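PDB 3PT5: NANS (YJHS), A 9-O-acetyl N-acetylneuraminic acid esterase from Escherichia coli O157:H7 EDL933, which probably removes the 9-O-acetyl group from 9-O-acetyl-N-acetylneuraminate, letting the bacterium grow on this sialic acid from mammalian mucosal sites. Local coordinates for residues A32-P40 against H78-M86; R131-G139 against W188-D199. All coordinates share one frame; numbering follows the deposited sequence.

Contact 1 (A32-P40 against H78-M86)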
ATOM      1  N   ALA A  32      -3.802   1.282   2.426  1.00  8.84           N
ATOM      2  CA  ALA A  32      -2.864   0.770   1.425  1.00  9.77           C
ATOM      3  C   ALA A  32      -1.550   0.322   2.072  1.00 10.20           C
ATOM      4  O   ALA A  32      -0.787  -0.427   1.467  1.00 11.10           O
ATOM      5  CB  ALA A  32      -2.563   1.819   0.385  1.00  9.37           C
ATOM      6  N   MET A  33      -1.314   0.799   3.295  1.00 10.60           N
ATOM      7  CA  MET A  33      -0.013   0.647   3.934  1.00  9.16           C
ATOM      8  C   MET A  33      -0.122  -0.003   5.304  1.00  9.08           C
ATOM      9  O   MET A  33      -1.123  -0.612   5.633  1.00  9.52           O
ATOM     10  CB  MET A  33       0.665   2.016   4.026  1.00  9.39           C
ATOM     11  CG  MET A  33      -0.188   3.112   4.623  1.00  9.50           C
ATOM     12  SD  MET A  33       0.749   4.635   4.872  1.00 11.03           S
ATOM     13  CE  MET A  33       1.875   4.130   6.189  1.00 11.69           C
ATOM     14  N   ALA A  34       0.926   0.125   6.119  1.00  8.65           N
ATOM     15  CA  ALA A  34       1.007  -0.637   7.329  1.00  9.11           C
ATOM     16  C   ALA A  34       0.230   0.022   8.467  1.00  9.41           C
ATOM     17  O   ALA A  34       0.782   0.765   9.262  1.00  9.17           O
ATOM     18  CB  ALA A  34       2.500  -0.813   7.710  1.00  9.62           C
ATOM     19  N   TYR A  35      -1.070  -0.250   8.523  1.00  8.13           N
ATOM     20  CA  TYR A  35      -1.914   0.176   9.625  1.00  7.85           C
ATOM     21  C   TYR A  35      -2.521  -1.004  10.377  1.00  8.17           C
ATOM     22  O   TYR A  35      -3.308  -0.812  11.259  1.00  9.22           O
ATOM     23  CB  TYR A  35      -2.972   1.156   9.157  1.00  9.57           C
ATOM     24  CG  TYR A  35      -2.510   2.607   9.232  1.00  7.03           C
ATOM     25  CD1 TYR A  35      -1.587   3.106   8.306  1.00  7.12           C
ATOM     26  CD2 TYR A  35      -2.971   3.472  10.234  1.00  6.85           C
ATOM     27  CE1 TYR A  35      -1.190   4.417   8.337  1.00  8.92           C
ATOM     28  CE2 TYR A  35      -2.562   4.799  10.275  1.00 10.33           C
ATOM     29  CZ  TYR A  35      -1.661   5.257   9.324  1.00 10.20           C
ATOM     30  OH  TYR A  35      -1.274   6.603   9.390  1.00 13.40           O
ATOM     31  N   GLY A  36      -2.102  -2.232  10.057  1.00  7.89           N
ATOM     32  CA  GLY A  36      -2.478  -3.380  10.893  1.00  7.98           C
ATOM     33  C   GLY A  36      -1.798  -3.318  12.245  1.00  8.41           C
ATOM     34  O   GLY A  36      -0.564  -3.203  12.317  1.00  8.64           O
ATOM     35  N   GLU A  37      -2.594  -3.388  13.318  1.00  8.08           N
ATOM     36  CA  GLU A  37      -2.046  -3.238  14.687  1.00  7.93           C
ATOM     37  C   GLU A  37      -1.666  -4.543  15.383  1.00  8.48           C
ATOM     38  O   GLU A  37      -0.994  -4.507  16.426  1.00  8.29           O
ATOM     39  CB  GLU A  37      -2.998  -2.413  15.561  1.00  7.94           C
ATOM     40  CG  GLU A  37      -2.957  -0.944  15.246  1.00  6.96           C
ATOM     41  CD  GLU A  37      -4.025  -0.157  15.985  1.00  8.61           C
ATOM     42  OE1 GLU A  37      -4.872  -0.739  16.732  1.00 11.01           O
ATOM     43  OE2 GLU A  37      -4.004   1.066  15.841  1.00 11.19           O
ATOM     44  N   GLY A  38      -2.095  -5.695  14.853  1.00  7.70           N
ATOM     45  CA  GLY A  38      -1.685  -6.958  15.406  1.00  9.04           C
ATOM     46  C   GLY A  38      -0.209  -7.241  15.124  1.00  9.72           C
ATOM     47  O   GLY A  38       0.362  -6.755  14.145  1.00  8.81           O
ATOM     48  N   LEU A  39       0.366  -8.074  15.985  1.00  9.71           N
ATOM     49  CA  LEU A  39       1.799  -8.373  15.999  1.00  9.81           C
ATOM     50  C   LEU A  39       2.345  -8.893  14.652  1.00  9.64           C
ATOM     51  O   LEU A  39       1.733  -9.755  14.045  1.00  9.76           O
ATOM     52  CB  LEU A  39       2.040  -9.431  17.082  1.00 10.15           C
ATOM     53  CG  LEU A  39       3.486  -9.666  17.530  1.00 12.88           C
ATOM     54  CD1 LEU A  39       4.108  -8.388  18.150  1.00 14.43           C
ATOM     55  CD2 LEU A  39       3.489 -10.809  18.517  1.00 15.16           C
ATOM     56  N   PRO A  40       3.502  -8.355  14.183  1.00  9.98           N
ATOM     57  CA  PRO A  40       4.164  -8.948  13.011  1.00 10.56           C
ATOM     58  C   PRO A  40       4.641 -10.361  13.302  1.00 12.04           C
ATOM     59  O   PRO A  40       4.943 -10.686  14.453  1.00 11.90           O
ATOM     60  CB  PRO A  40       5.395  -8.038  12.798  1.00 10.80           C
ATOM     61  CG  PRO A  40       5.068  -6.753  13.583  1.00 10.99           C
ATOM     62  CD  PRO A  40       4.309  -7.271  14.763  1.00 10.39           C
ATOM     63  N   HIS A  78       7.243  -6.390   6.463  1.00 11.31           N
ATOM     64  CA  HIS A  78       5.839  -6.131   6.843  1.00 10.00           C
ATOM     65  C   HIS A  78       5.489  -4.661   7.035  1.00 11.17           C
ATOM     66  O   HIS A  78       4.309  -4.293   7.016  1.00  9.65           O
ATOM     67  CB  HIS A  78       5.498  -6.905   8.104  1.00 10.78           C
ATOM     68  CG  HIS A  78       6.301  -6.468   9.286  1.00 11.36           C
ATOM     69  ND1 HIS A  78       7.540  -7.011   9.574  1.00 12.11           N
ATOM     70  CD2 HIS A  78       6.068  -5.527  10.232  1.00 12.09           C
ATOM     71  CE1 HIS A  78       8.029  -6.419  10.655  1.00  9.70           C
ATOM     72  NE2 HIS A  78       7.166  -5.509  11.067  1.00 10.74           N
ATOM     73  N   CYS A  79       6.509  -3.810   7.191  1.00 10.69           N
ATOM     74  CA  CYS A  79       6.271  -2.384   7.425  1.00 11.34           C
ATOM     75  C   CYS A  79       7.081  -1.555   6.438  1.00 11.70           C
ATOM     76  O   CYS A  79       8.217  -1.188   6.740  1.00 11.51           O
ATOM     77  CB  CYS A  79       6.612  -2.029   8.880  1.00 11.16           C
ATOM     78  SG  CYS A  79       5.976  -0.423   9.363  1.00 12.95           S
ATOM     79  N   PRO A  80       6.534  -1.318   5.227  1.00 11.49           N
ATOM     80  CA  PRO A  80       7.323  -0.769   4.124  1.00 11.27           C
ATOM     81  C   PRO A  80       7.698   0.709   4.230  1.00 11.11           C
ATOM     82  O   PRO A  80       7.265   1.438   5.123  1.00 11.59           O
ATOM     83  CB  PRO A  80       6.388  -0.963   2.900  1.00 11.84           C
ATOM     84  CG  PRO A  80       5.448  -2.057   3.283  1.00 11.73           C
ATOM     85  CD  PRO A  80       5.213  -1.782   4.759  1.00 12.34           C
ATOM     86  N   HIS A  81       8.489   1.138   3.249  1.00 10.60           N
ATOM     87  CA  HIS A  81       9.035   2.466   3.140  1.00 11.19           C
ATOM     88  C   HIS A  81       8.087   3.465   2.484  1.00 11.10           C
ATOM     89  O   HIS A  81       8.425   4.164   1.544  1.00 11.78           O
ATOM     90  CB  HIS A  81      10.369   2.383   2.410  1.00 10.51           C
ATOM     91  CG  HIS A  81      11.520   2.022   3.300  1.00 11.67           C
ATOM     92  ND1 HIS A  81      11.487   0.977   4.199  1.00 14.16           N
ATOM     93  CD2 HIS A  81      12.744   2.593   3.427  1.00  9.90           C
ATOM     94  CE1 HIS A  81      12.647   0.919   4.840  1.00 10.87           C
ATOM     95  NE2 HIS A  81      13.425   1.883   4.380  1.00 14.65           N
ATOM     96  N   ASP A  82       6.870   3.517   3.004  1.00 11.34           N
ATOM     97  CA  ASP A  82       5.911   4.514   2.534  1.00 10.98           C
ATOM     98  C   ASP A  82       6.314   5.910   2.996  1.00 11.31           C
ATOM     99  O   ASP A  82       7.252   6.062   3.795  1.00 11.58           O
ATOM    100  CB  ASP A  82       4.515   4.098   3.000  1.00 11.68           C
ATOM    101  CG  ASP A  82       3.989   2.851   2.226  1.00 14.14           C
ATOM    102  OD1 ASP A  82       3.775   2.978   1.001  1.00 15.03           O
ATOM    103  OD2 ASP A  82       3.787   1.756   2.826  1.00 14.91           O
ATOM    104  N   VAL A  83       5.621   6.935   2.496  1.00 10.96           N
ATOM    105  CA  VAL A  83       5.933   8.316   2.841  1.00 12.16           C
ATOM    106  C   VAL A  83       5.791   8.539   4.338  1.00 11.79           C
ATOM    107  O   VAL A  83       6.598   9.269   4.961  1.00 12.12           O
ATOM    108  CB  VAL A  83       4.999   9.288   2.086  1.00 12.05           C
ATOM    109  CG1 VAL A  83       5.369  10.730   2.369  1.00 13.59           C
ATOM    110  CG2 VAL A  83       5.024   8.989   0.588  1.00 13.21           C
ATOM    111  N   GLN A  84       4.766   7.924   4.925  1.00 11.54           N
ATOM    112  CA  GLN A  84       4.653   7.893   6.374  1.00 11.98           C
ATOM    113  C   GLN A  84       5.353   6.686   6.989  1.00 12.32           C
ATOM    114  O   GLN A  84       5.086   5.536   6.617  1.00 12.43           O
ATOM    115  CB  GLN A  84       3.196   7.889   6.784  1.00 11.43           C
ATOM    116  CG  GLN A  84       3.015   8.076   8.266  1.00 11.17           C
ATOM    117  CD  GLN A  84       1.588   7.898   8.678  1.00 11.67           C
ATOM    118  OE1 GLN A  84       0.751   7.441   7.876  1.00  8.80           O
ATOM    119  NE2 GLN A  84       1.291   8.209   9.935  1.00 14.28           N
ATOM    120  N   ASP A  85       6.232   6.944   7.953  1.00 12.77           N
ATOM    121  CA  ASP A  85       7.044   5.902   8.574  1.00 11.02           C
ATOM    122  C   ASP A  85       6.346   5.317   9.797  1.00 11.18           C
ATOM    123  O   ASP A  85       6.192   6.004  10.820  1.00 11.13           O
ATOM    124  CB  ASP A  85       8.409   6.522   8.963  1.00 11.70           C
ATOM    125  CG  ASP A  85       9.398   5.513   9.536  1.00 12.98           C
ATOM    126  OD1 ASP A  85       9.018   4.373   9.888  1.00 13.47           O
ATOM    127  OD2 ASP A  85      10.595   5.895   9.668  1.00 15.05           O
ATOM    128  N   MET A  86       5.883   4.065   9.678  1.00 10.38           N
ATOM    129  CA  MET A  86       5.150   3.406  10.765  1.00  9.63           C
ATOM    130  C   MET A  86       6.017   2.442  11.578  1.00  9.60           C
ATOM    131  O   MET A  86       5.511   1.748  12.460  1.00 10.19           O
ATOM    132  CB  MET A  86       3.937   2.628  10.201  1.00  9.68           C
ATOM    133  CG  MET A  86       2.942   3.457   9.368  1.00 11.39           C
ATOM    134  SD  MET A  86       2.228   4.853  10.254  1.00 12.27           S
ATOM    135  CE  MET A  86       1.071   3.965  11.294  1.00 11.99           C
TER
HETATM  136  O   HOH W   1       2.553  -0.258   1.542  1.00 22.08           O
HETATM  137  O   HOH W   2       3.685   1.290   5.518  1.00 12.07           O
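M86 does most of the tight work here, touching M33 with one part of its chain and Y35 with another. Its CG sits 3.4 Å from M33 CE, closer than two carbons usually come, and the two methionines cross at about a right angle. Beyond CG the chain of M86 bends twice (chi2 -58°, chi3 -75°), which curls the methyl over the Y35 ring: CE lies 3.7 Å from the ring centroid, almost straight above the face, and SD follows obliquely in a Met-aromatic contact. A second close, buried fit is P40 on H78, with CB over the centre of the imidazole, 3.6 Å from its centroid, while H78 NE2 bonds to Y101 O. Q84 OE1 and M33 SD both lie at the phenol's edge, and OE1 is 2.7 Å from Y35 OH, which donates to it. That bond comes in well to one side of the carbonyl, at a C=O...donor angle of 105°, and Q84 is only partly buried, so this is the more open border.

Elsewhere the fit is looser. D82 OD2 approaches M33 CB but reaches the opposite backbone through two waters, each 2.7 Å from OD2: one accepts a hydrogen bond from A34 N, the other donates a weak one to A32 O. OD1 is taken by the backbone N of C130, at the end of strand 122-130. A34 CB rests lightly against C79 SG and P80 CD. Two irregular loops thus lock together beside the mostly parallel central sheet, the first following strand 20-28, where SGNH hydrolases carry the motif bearing their catalytic serine.

Contact 2 (R131-G139 against W188-D199)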
ATOM      1  N   ARG A 131       0.568   7.392   2.133  1.00 10.74           N
ATOM      2  CA  ARG A 131       0.653   8.385   3.188  1.00 11.67           C
ATOM      3  C   ARG A 131      -0.671   8.343   3.958  1.00 10.46           C
ATOM      4  O   ARG A 131      -1.719   8.623   3.403  1.00  9.91           O
ATOM      5  CB  ARG A 131       0.933   9.781   2.567  1.00 12.53           C
ATOM      6  CG  ARG A 131       0.788  10.964   3.547  1.00 15.34           C
ATOM      7  CD  ARG A 131       1.735  10.742   4.675  1.00 15.45           C
ATOM      8  NE  ARG A 131       2.055  11.923   5.471  1.00 17.20           N
ATOM      9  CZ  ARG A 131       1.525  12.206   6.653  1.00 19.57           C
ATOM     10  NH1 ARG A 131       0.616  11.408   7.202  1.00 20.97           N
ATOM     11  NH2 ARG A 131       1.937  13.293   7.302  1.00 20.44           N
ATOM     12  N   GLY A 132      -0.621   7.973   5.231  1.00 10.20           N
ATOM     13  CA  GLY A 132      -1.836   8.004   6.060  1.00 10.01           C
ATOM     14  C   GLY A 132      -2.388   9.408   6.094  1.00 10.57           C
ATOM     15  O   GLY A 132      -1.626  10.386   6.109  1.00 11.61           O
ATOM     16  N   GLY A 133      -3.715   9.514   6.090  1.00 10.54           N
ATOM     17  CA  GLY A 133      -4.416  10.788   6.218  1.00 12.80           C
ATOM     18  C   GLY A 133      -4.191  11.729   5.060  1.00 13.06           C
ATOM     19  O   GLY A 133      -4.189  12.958   5.232  1.00 15.66           O
ATOM     20  N   SER A 134      -3.995  11.158   3.885  1.00 11.46           N
ATOM     21  CA  SER A 134      -3.824  11.934   2.668  1.00 11.13           C
ATOM     22  C   SER A 134      -5.146  11.969   1.892  1.00 11.04           C
ATOM     23  O   SER A 134      -6.032  11.107   2.067  1.00 12.74           O
ATOM     24  CB  SER A 134      -2.655  11.373   1.836  1.00 10.26           C
ATOM     25  OG  SER A 134      -2.930  10.039   1.456  1.00 11.93           O
ATOM     26  N   ALA A 135      -5.299  12.985   1.047  1.00 11.47           N
ATOM     27  CA  ALA A 135      -6.583  13.209   0.380  1.00 10.55           C
ATOM     28  C   ALA A 135      -6.430  14.104  -0.832  1.00 11.27           C
ATOM     29  O   ALA A 135      -5.416  14.743  -0.975  1.00 11.08           O
ATOM     30  CB  ALA A 135      -7.571  13.851   1.348  1.00 11.21           C
ATOM     31  N   PHE A 136      -7.473  14.156  -1.652  1.00 11.97           N
ATOM     32  CA  PHE A 136      -7.513  15.124  -2.751  1.00 12.21           C
ATOM     33  C   PHE A 136      -8.096  16.452  -2.341  1.00 12.70           C
ATOM     34  O   PHE A 136      -7.774  17.479  -2.958  1.00 13.08           O
ATOM     35  CB  PHE A 136      -8.316  14.574  -3.926  1.00 11.76           C
ATOM     36  CG  PHE A 136      -7.592  13.495  -4.691  1.00 11.89           C
ATOM     37  CD1 PHE A 136      -6.673  13.810  -5.704  1.00 10.42           C
ATOM     38  CD2 PHE A 136      -7.801  12.152  -4.377  1.00 12.09           C
ATOM     39  CE1 PHE A 136      -6.009  12.798  -6.402  1.00 11.96           C
ATOM     40  CE2 PHE A 136      -7.124  11.125  -5.067  1.00 10.65           C
ATOM     41  CZ  PHE A 136      -6.228  11.455  -6.087  1.00 11.95           C
ATOM     42  N   THR A 137      -8.957  16.431  -1.325  1.00 12.85           N
ATOM     43  CA  THR A 137      -9.719  17.636  -0.954  1.00 14.43           C
ATOM     44  C   THR A 137      -9.311  18.305   0.364  1.00 14.54           C
ATOM     45  O   THR A 137      -9.945  19.282   0.808  1.00 16.35           O
ATOM     46  CB  THR A 137     -11.261  17.387  -1.035  1.00 14.52           C
ATOM     47  OG1 THR A 137     -11.701  16.492   0.009  1.00 14.38           O
ATOM     48  CG2 THR A 137     -11.654  16.814  -2.393  1.00 16.51           C
ATOM     49  N   ALA A 138      -8.269  17.767   1.005  1.00 15.42           N
ATOM     50  CA  ALA A 138      -7.757  18.293   2.265  1.00 15.08           C
ATOM     51  C   ALA A 138      -6.353  17.779   2.452  1.00 15.23           C
ATOM     52  O   ALA A 138      -5.997  16.712   1.936  1.00 15.48           O
ATOM     53  CB  ALA A 138      -8.626  17.846   3.415  1.00 14.76           C
ATOM     54  N   GLY A 139      -5.543  18.537   3.184  1.00 15.05           N
ATOM     55  CA  GLY A 139      -4.219  18.097   3.567  1.00 15.71           C
ATOM     56  C   GLY A 139      -3.147  19.043   3.061  1.00 16.03           C
ATOM     57  O   GLY A 139      -3.263  19.568   1.964  1.00 16.60           O
ATOM     58  N   TRP A 188      -3.848   0.729  -5.522  1.00  9.70           N
ATOM     59  CA  TRP A 188      -4.284   2.021  -4.984  1.00  9.66           C
ATOM     60  C   TRP A 188      -5.374   1.773  -3.956  1.00 10.22           C
ATOM     61  O   TRP A 188      -6.367   1.161  -4.297  1.00  9.88           O
ATOM     62  CB  TRP A 188      -4.888   2.809  -6.143  1.00  9.15           C
ATOM     63  CG  TRP A 188      -5.472   4.119  -5.776  1.00  8.90           C
ATOM     64  CD1 TRP A 188      -6.801   4.410  -5.672  1.00  9.38           C
ATOM     65  CD2 TRP A 188      -4.763   5.335  -5.444  1.00  9.78           C
ATOM     66  NE1 TRP A 188      -6.970   5.737  -5.315  1.00  7.43           N
ATOM     67  CE2 TRP A 188      -5.740   6.316  -5.148  1.00  8.70           C
ATOM     68  CE3 TRP A 188      -3.402   5.680  -5.338  1.00 10.84           C
ATOM     69  CZ2 TRP A 188      -5.405   7.630  -4.787  1.00 11.97           C
ATOM     70  CZ3 TRP A 188      -3.068   6.992  -4.966  1.00  9.86           C
ATOM     71  CH2 TRP A 188      -4.069   7.947  -4.710  1.00  9.43           C
ATOM     72  N   MET A 189      -5.220   2.280  -2.718  1.00  8.33           N
ATOM     73  CA  MET A 189      -6.327   2.258  -1.763  1.00  8.61           C
ATOM     74  C   MET A 189      -6.371   3.611  -1.144  1.00  8.94           C
ATOM     75  O   MET A 189      -5.501   3.958  -0.359  1.00  8.56           O
ATOM     76  CB  MET A 189      -6.161   1.197  -0.659  1.00  8.03           C
ATOM     77  CG  MET A 189      -6.297  -0.185  -1.230  1.00 11.06           C
ATOM     78  SD  MET A 189      -5.999  -1.529  -0.115  1.00 12.67           S
ATOM     79  CE  MET A 189      -7.419  -1.417   0.964  1.00 11.13           C
ATOM     80  N   GLN A 190      -7.379   4.379  -1.541  1.00  8.99           N
ATOM     81  CA  GLN A 190      -7.512   5.750  -1.101  1.00  9.23           C
ATOM     82  C   GLN A 190      -8.951   6.203  -1.262  1.00  8.95           C
ATOM     83  O   GLN A 190      -9.671   5.739  -2.148  1.00 10.47           O
ATOM     84  CB  GLN A 190      -6.608   6.628  -1.946  1.00  9.41           C
ATOM     85  CG  GLN A 190      -6.395   8.022  -1.394  1.00  9.18           C
ATOM     86  CD  GLN A 190      -7.513   8.966  -1.751  1.00  9.88           C
ATOM     87  OE1 GLN A 190      -8.110   8.837  -2.805  1.00 13.59           O
ATOM     88  NE2 GLN A 190      -7.784   9.944  -0.880  1.00 10.99           N
ATOM     89  N   GLY A 191      -9.357   7.100  -0.374  1.00  9.20           N
ATOM     90  CA  GLY A 191     -10.660   7.744  -0.475  1.00  9.42           C
ATOM     91  C   GLY A 191     -11.221   8.139   0.860  1.00  8.85           C
ATOM     92  O   GLY A 191     -12.027   9.077   0.956  1.00 10.07           O
ATOM     93  N   GLU A 192     -10.786   7.431   1.904  1.00  9.26           N
ATOM     94  CA  GLU A 192     -11.400   7.550   3.243  1.00  9.84           C
ATOM     95  C   GLU A 192     -11.554   9.002   3.696  1.00  9.80           C
ATOM     96  O   GLU A 192     -12.632   9.400   4.118  1.00 10.41           O
ATOM     97  CB  GLU A 192     -10.531   6.843   4.270  1.00  9.66           C
ATOM     98  CG  GLU A 192     -10.654   5.309   4.264  1.00 10.21           C
ATOM     99  CD  GLU A 192      -9.699   4.610   3.308  1.00  8.99           C
ATOM    100  OE1 GLU A 192      -8.982   5.267   2.530  1.00 10.01           O
ATOM    101  OE2 GLU A 192      -9.681   3.333   3.332  1.00 10.52           O
ATOM    102  N   PHE A 193     -10.470   9.769   3.667  1.00  9.31           N
ATOM    103  CA  PHE A 193     -10.571  11.157   4.200  1.00 10.85           C
ATOM    104  C   PHE A 193     -11.443  12.028   3.320  1.00 10.86           C
ATOM    105  O   PHE A 193     -12.155  12.920   3.814  1.00 12.43           O
ATOM    106  CB  PHE A 193      -9.197  11.785   4.421  1.00 10.92           C
ATOM    107  CG  PHE A 193      -8.616  11.480   5.768  1.00 10.79           C
ATOM    108  CD1 PHE A 193      -8.914  10.282   6.421  1.00 12.34           C
ATOM    109  CD2 PHE A 193      -7.776  12.392   6.396  1.00 11.26           C
ATOM    110  CE1 PHE A 193      -8.388  10.004   7.662  1.00 15.07           C
ATOM    111  CE2 PHE A 193      -7.255  12.115   7.651  1.00 11.45           C
ATOM    112  CZ  PHE A 193      -7.557  10.937   8.283  1.00 12.53           C
ATOM    113  N   ASP A 194     -11.415  11.764   2.029  1.00 11.89           N
ATOM    114  CA  ASP A 194     -12.280  12.519   1.100  1.00 11.90           C
ATOM    115  C   ASP A 194     -13.776  12.256   1.334  1.00 12.34           C
ATOM    116  O   ASP A 194     -14.604  13.112   1.026  1.00 13.83           O
ATOM    117  CB  ASP A 194     -11.881  12.280  -0.358  1.00 12.08           C
ATOM    118  CG  ASP A 194     -10.580  12.984  -0.725  1.00 12.42           C
ATOM    119  OD1 ASP A 194     -10.480  14.224  -0.526  1.00 14.49           O
ATOM    120  OD2 ASP A 194      -9.653  12.321  -1.226  1.00 13.24           O
ATOM    121  N   LEU A 195     -14.117  11.101   1.894  1.00 13.22           N
ATOM    122  CA  LEU A 195     -15.505  10.799   2.243  1.00 12.95           C
ATOM    123  C   LEU A 195     -16.089  11.787   3.232  1.00 13.23           C
ATOM    124  O   LEU A 195     -17.305  11.964   3.300  1.00 14.30           O
ATOM    125  CB  LEU A 195     -15.626   9.423   2.878  1.00 12.29           C
ATOM    126  CG  LEU A 195     -15.244   8.204   2.062  1.00 12.53           C
ATOM    127  CD1 LEU A 195     -15.222   6.977   2.984  1.00 11.05           C
ATOM    128  CD2 LEU A 195     -16.229   8.013   0.952  1.00 11.92           C
ATOM    129  N   MET A 196     -15.224  12.394   4.038  1.00 12.50           N
ATOM    130  CA  MET A 196     -15.647  13.248   5.143  1.00 13.03           C
ATOM    131  C   MET A 196     -15.856  14.696   4.764  1.00 13.83           C
ATOM    132  O   MET A 196     -16.486  15.434   5.519  1.00 13.10           O
ATOM    133  CB  MET A 196     -14.608  13.187   6.266  1.00 13.02           C
ATOM    134  CG  MET A 196     -14.514  11.826   6.888  1.00 13.91           C
ATOM    135  SD  MET A 196     -13.504  11.871   8.369  1.00 18.15           S
ATOM    136  CE  MET A 196     -11.900  11.682   7.694  1.00 19.78           C
ATOM    137  N   THR A 197     -15.270  15.121   3.635  1.00 14.27           N
ATOM    138  CA  THR A 197     -15.231  16.560   3.331  1.00 15.08           C
ATOM    139  C   THR A 197     -16.500  16.990   2.596  1.00 16.83           C
ATOM    140  O   THR A 197     -17.196  16.168   1.982  1.00 16.68           O
ATOM    141  CB  THR A 197     -13.962  17.020   2.535  1.00 15.39           C
ATOM    142  OG1 THR A 197     -14.095  16.644   1.163  1.00 17.34           O
ATOM    143  CG2 THR A 197     -12.679  16.425   3.094  1.00 14.37           C
ATOM    144  N   SER A 198     -16.799  18.280   2.667  1.00 18.09           N
ATOM    145  CA  SER A 198     -17.987  18.805   1.984  1.00 19.93           C
ATOM    146  C   SER A 198     -17.755  18.761   0.467  1.00 20.71           C
ATOM    147  O   SER A 198     -18.711  18.772  -0.319  1.00 21.60           O
ATOM    148  CB  SER A 198     -18.312  20.229   2.456  1.00 19.74           C
ATOM    149  OG  SER A 198     -17.302  21.130   2.053  1.00 23.66           O
ATOM    150  N   ASP A 199     -16.493  18.676   0.070  1.00 20.71           N
ATOM    151  CA  ASP A 199     -16.119  18.597  -1.349  1.00 20.65           C
ATOM    152  C   ASP A 199     -15.873  17.164  -1.879  1.00 19.93           C
ATOM    153  O   ASP A 199     -15.156  16.977  -2.866  1.00 19.43           O
ATOM    154  CB  ASP A 199     -14.906  19.489  -1.591  1.00 21.31           C
ATOM    155  CG  ASP A 199     -14.702  19.805  -3.056  1.00 23.65           C
ATOM    156  OD1 ASP A 199     -15.705  19.987  -3.790  1.00 26.16           O
ATOM    157  OD2 ASP A 199     -13.525  19.845  -3.472  1.00 28.30           O
TER
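D194 receives the loop 131-139 with both carboxylate oxygens. F136 N points almost straight at OD2 (2.9 Å, 178°) and T137 N reaches OD1 at 2.8 Å by a more bent path; each uses the syn lone pair, so two successive amides dock on one carboxylate. The outer sides are taken as well. T137 OG1 donates to the anti lone pair of OD1 at 2.6 Å, and Q190 NE2 meets OD2 from the anti side at 3.0 Å, 28° out of the carboxylate plane.

T137 OG1 works both ways. With chi1 at 70° it sits between its own backbone N and carbonyl carbon, facing the other segment, and while donating a hydrogen bond to D194 it accepts one from T197 OG1 at 2.7 Å. The amide of Q190 is used at both ends: OE1 bonds to H203 NE2 of helix 203-218 and also lies at the edge of the F136 ring, where CE2 is 3.4 Å away. Beside it, F136 meets W188 edge to edge, and the indole NE1 is bonded to Y257 OH.

Toward the surface polar bonds give way to a CH-pi contact. G133 CA stands over one face of F193, 3.8 Å from the ring centroid, with M196 CE on the opposite face. Behind the glycine, S134 OG ties back to R131 O and is also bonded to W157 NE1, bracing the type II turn 131-134.

Four donors, two on each oxygen, leave D194 little freedom to rotate: turning the carboxylate would strain bonds to backbone, hydroxyl and amide together. D194 thus probably helps hold the backbone at 136-137, while A135 is held by backbone bonds to C155 and W157.

Overall arrangement
Contacts 1 and 2 lie in series along the chain, their centres about 18 Å apart, yet they meet at an edge. Q84 OE1 of contact 1 comes 3.0 Å from G132 N of contact 2, M33 SD is 3.6 Å from the same nitrogen, and A32 CB packs 3.7 Å from M189 O. Three of the four segments follow or finish the adjacent parallel strands 122-130, 20-28 and 182-189. In SGNH hydrolases the loops after such strands surround the catalytic site, and bonds from Q29 to G191 and from N31 to E192 join the same region here, consistent with both contacts flanking the esterase centre.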